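Local coordinates for hydrolase (Rhizobium meliloti, PDB 5HOE), which is a carbohydrate acetylesterase of the SGNH hydrolase clan, assembled as an octamer, that probably cleaves acetyl esters from sugars, at residues L67-T72 with D109-F114. Residues are numbered along the deposited sequence; the frame is centred on the assembly and turned at random.
Sequences LSARTT and DTKSYF. With PO4 (phosphate ion), chain E.
Two loops beside the probable active site of this SGNH-clan hydrolase meet here, one following strand 60-66 and the other following strand 100-104. The first opens with a type II beta turn from Leu67 to Arg70. The carboxylate of Asp109 ties the loops together. Its CG lies anti to the carbonyl carbon (chi1 -62°), and both oxygens use their syn lone pairs on the same residue. Asp109 OD1 accepts the backbone N-H of Thr72, with N 2.9 Å away and the bond nearly straight at 163°. Thr72 OG1 donates to Asp109 OD2 at 2.6 Å. The two bonds fix the rotation of the carboxylate. OD2 also forms a salt bridge with Arg116, which probably keeps the acid ionised. An alanine in place of Asp109 would remove both bonds to Thr72 and the salt bridge, and would probably loosen the first loop against the second. Thr71 packs beside this pair. Thr71 CG2 meets the CE2 and CZ side of the Phe114 ring obliquely, 3.7 Å from Phe114 CE2. Its OG1 turns to the carbonyls of Leu74 and Leu82 instead. Toward the phosphate the link between the loops runs through water. The extended Lys111 chain brings NZ to 4.0 Å from Ala69 CB. A water bridges the same pair, donating to Ala69 O and accepting from Lys111 NZ. Ala69 N donates to phosphate O1 at 2.9 Å. The phosphate, probably from the crystallisation liquor, is also held by Ser25 N, Asn108 ND2 and His209 NE2. Ser25 and His209 belong to a probable catalytic triad with Asp206. Backbone N-H groups of Ser25 and Ala69 together with the Asn108 side chain, all gripping one anion, are consistent with the oxyanion hole typical of the SGNH hydrolase fold.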
loop_
_atom_site.group_PDB
_atom_site.type_symbol
_atom_site.label_atom_id
_atom_site.label_comp_id
_atom_site.label_asym_id
_atom_site.label_seq_id
_atom_site.Cartn_x
_atom_site.Cartn_y
_atom_site.Cartn_z
ATOM N N LEU A 67 -8.590 4.985 25.790
ATOM C CA LEU A 67 -7.386 5.553 25.196
ATOM C C LEU A 67 -7.629 7.012 24.854
ATOM O O LEU A 67 -8.505 7.331 24.043
ATOM C CB LEU A 67 -6.973 4.761 23.954
ATOM C CG LEU A 67 -5.791 5.318 23.170
ATOM C CD1 LEU A 67 -4.520 5.287 24.018
ATOM C CD2 LEU A 67 -5.605 4.510 21.882
ATOM N N SER A 68 -6.868 7.905 25.482
ATOM C CA SER A 68 -6.997 9.323 25.175
ATOM C C SER A 68 -6.827 9.569 23.681
ATOM O O SER A 68 -5.985 8.950 23.027
ATOM C CB SER A 68 -5.944 10.104 25.954
ATOM O OG SER A 68 -6.201 9.992 27.347
ATOM N N ALA A 69 -7.643 10.479 23.148
ATOM C CA ALA A 69 -7.633 10.919 21.746
ATOM C C ALA A 69 -8.181 9.889 20.756
ATOM O O ALA A 69 -8.182 10.145 19.527
ATOM C CB ALA A 69 -6.265 11.446 21.293
ATOM N N ARG A 70 -8.708 8.768 21.236
ATOM C CA ARG A 70 -9.242 7.732 20.348
ATOM C C ARG A 70 -10.483 8.198 19.601
ATOM O O ARG A 70 -11.382 8.835 20.174
ATOM C CB ARG A 70 -9.582 6.467 21.149
ATOM C CG ARG A 70 -10.219 5.347 20.320
ATOM C CD ARG A 70 -10.476 4.138 21.167
ATOM N NE ARG A 70 -9.338 3.245 21.211
ATOM C CZ ARG A 70 -9.043 2.433 22.225
ATOM N NH1 ARG A 70 -9.729 2.430 23.366
ATOM N NH2 ARG A 70 -8.029 1.611 22.096
ATOM N N THR A 71 -10.525 7.862 18.310
ATOM C CA THR A 71 -11.660 8.116 17.421
ATOM C C THR A 71 -12.463 6.825 17.192
ATOM O O THR A 71 -12.001 5.714 17.464
ATOM C CB THR A 71 -11.164 8.595 16.062
ATOM O OG1 THR A 71 -10.507 7.510 15.373
ATOM C CG2 THR A 71 -10.234 9.794 16.192
ATOM N N THR A 72 -13.644 6.960 16.582
ATOM C CA THR A 72 -14.389 5.752 16.208
ATOM C C THR A 72 -13.630 4.935 15.143
ATOM O O THR A 72 -13.358 3.733 15.318
ATOM C CB THR A 72 -15.808 6.085 15.701
ATOM O OG1 THR A 72 -15.754 6.829 14.480
ATOM C CG2 THR A 72 -16.644 6.818 16.739
ATOM N N ASP A 109 -13.793 12.469 16.982
ATOM C CA ASP A 109 -14.100 12.607 15.570
ATOM C C ASP A 109 -14.563 14.021 15.201
ATOM O O ASP A 109 -14.567 14.364 14.004
ATOM C CB ASP A 109 -15.241 11.670 15.195
ATOM C CG ASP A 109 -14.935 10.185 15.396
ATOM O OD1 ASP A 109 -14.411 9.760 16.462
ATOM O OD2 ASP A 109 -15.332 9.425 14.490
ATOM N N THR A 110 -14.989 14.830 16.180
ATOM C CA THR A 110 -15.441 16.195 15.926
ATOM C C THR A 110 -14.299 17.198 15.811
ATOM O O THR A 110 -14.571 18.380 15.567
ATOM C CB THR A 110 -16.415 16.690 17.012
ATOM O OG1 THR A 110 -15.709 17.041 18.220
ATOM C CG2 THR A 110 -17.535 15.655 17.304
ATOM N N LYS A 111 -13.044 16.776 15.968
ATOM C CA LYS A 111 -11.929 17.706 15.859
ATOM C C LYS A 111 -11.870 18.342 14.474
ATOM O O LYS A 111 -12.265 17.746 13.463
ATOM C CB LYS A 111 -10.618 16.989 16.174
ATOM C CG LYS A 111 -10.439 16.619 17.664
ATOM C CD LYS A 111 -9.125 15.893 17.891
ATOM C CE LYS A 111 -8.904 15.529 19.353
ATOM N NZ LYS A 111 -7.618 14.816 19.538
ATOM N N SER A 112 -11.372 19.584 14.457
ATOM C CA SER A 112 -11.389 20.412 13.256
ATOM C C SER A 112 -10.719 19.713 12.070
ATOM O O SER A 112 -11.256 19.699 10.956
ATOM C CB SER A 112 -10.696 21.733 13.566
ATOM O OG SER A 112 -9.341 21.504 13.958
ATOM N N TYR A 113 -9.548 19.120 12.284
ATOM C CA TYR A 113 -8.763 18.569 11.180
ATOM C C TYR A 113 -9.303 17.245 10.633
ATOM O O TYR A 113 -8.769 16.764 9.630
ATOM C CB TYR A 113 -7.307 18.423 11.610
ATOM C CG TYR A 113 -7.053 17.606 12.862
ATOM C CD1 TYR A 113 -7.033 16.222 12.812
ATOM C CD2 TYR A 113 -6.787 18.212 14.080
ATOM C CE1 TYR A 113 -6.777 15.456 13.951
ATOM C CE2 TYR A 113 -6.520 17.462 15.211
ATOM C CZ TYR A 113 -6.514 16.085 15.144
ATOM O OH TYR A 113 -6.249 15.344 16.278
ATOM N N PHE A 114 -10.356 16.658 11.213
ATOM C CA PHE A 114 -10.942 15.462 10.602
ATOM C C PHE A 114 -12.071 15.772 9.609
ATOM O O PHE A 114 -12.369 14.935 8.748
ATOM C CB PHE A 114 -11.503 14.515 11.666
ATOM C CG PHE A 114 -10.453 13.780 12.479
ATOM C CD1 PHE A 114 -9.444 13.056 11.866
ATOM C CD2 PHE A 114 -10.529 13.773 13.873
ATOM C CE1 PHE A 114 -8.521 12.369 12.629
ATOM C CE2 PHE A 114 -9.609 13.088 14.643
ATOM C CZ PHE A 114 -8.611 12.380 14.041
HETATM P P PO4 E . -9.651 13.310 24.457
HETATM O O1 PO4 E . -9.950 11.854 24.242
HETATM O O2 PO4 E . -10.940 14.087 24.461
HETATM O O3 PO4 E . -8.796 13.666 25.647
HETATM O O4 PO4 E . -8.739 13.825 23.391
HETATM O O HOH W 1 -7.826 12.452 18.077
#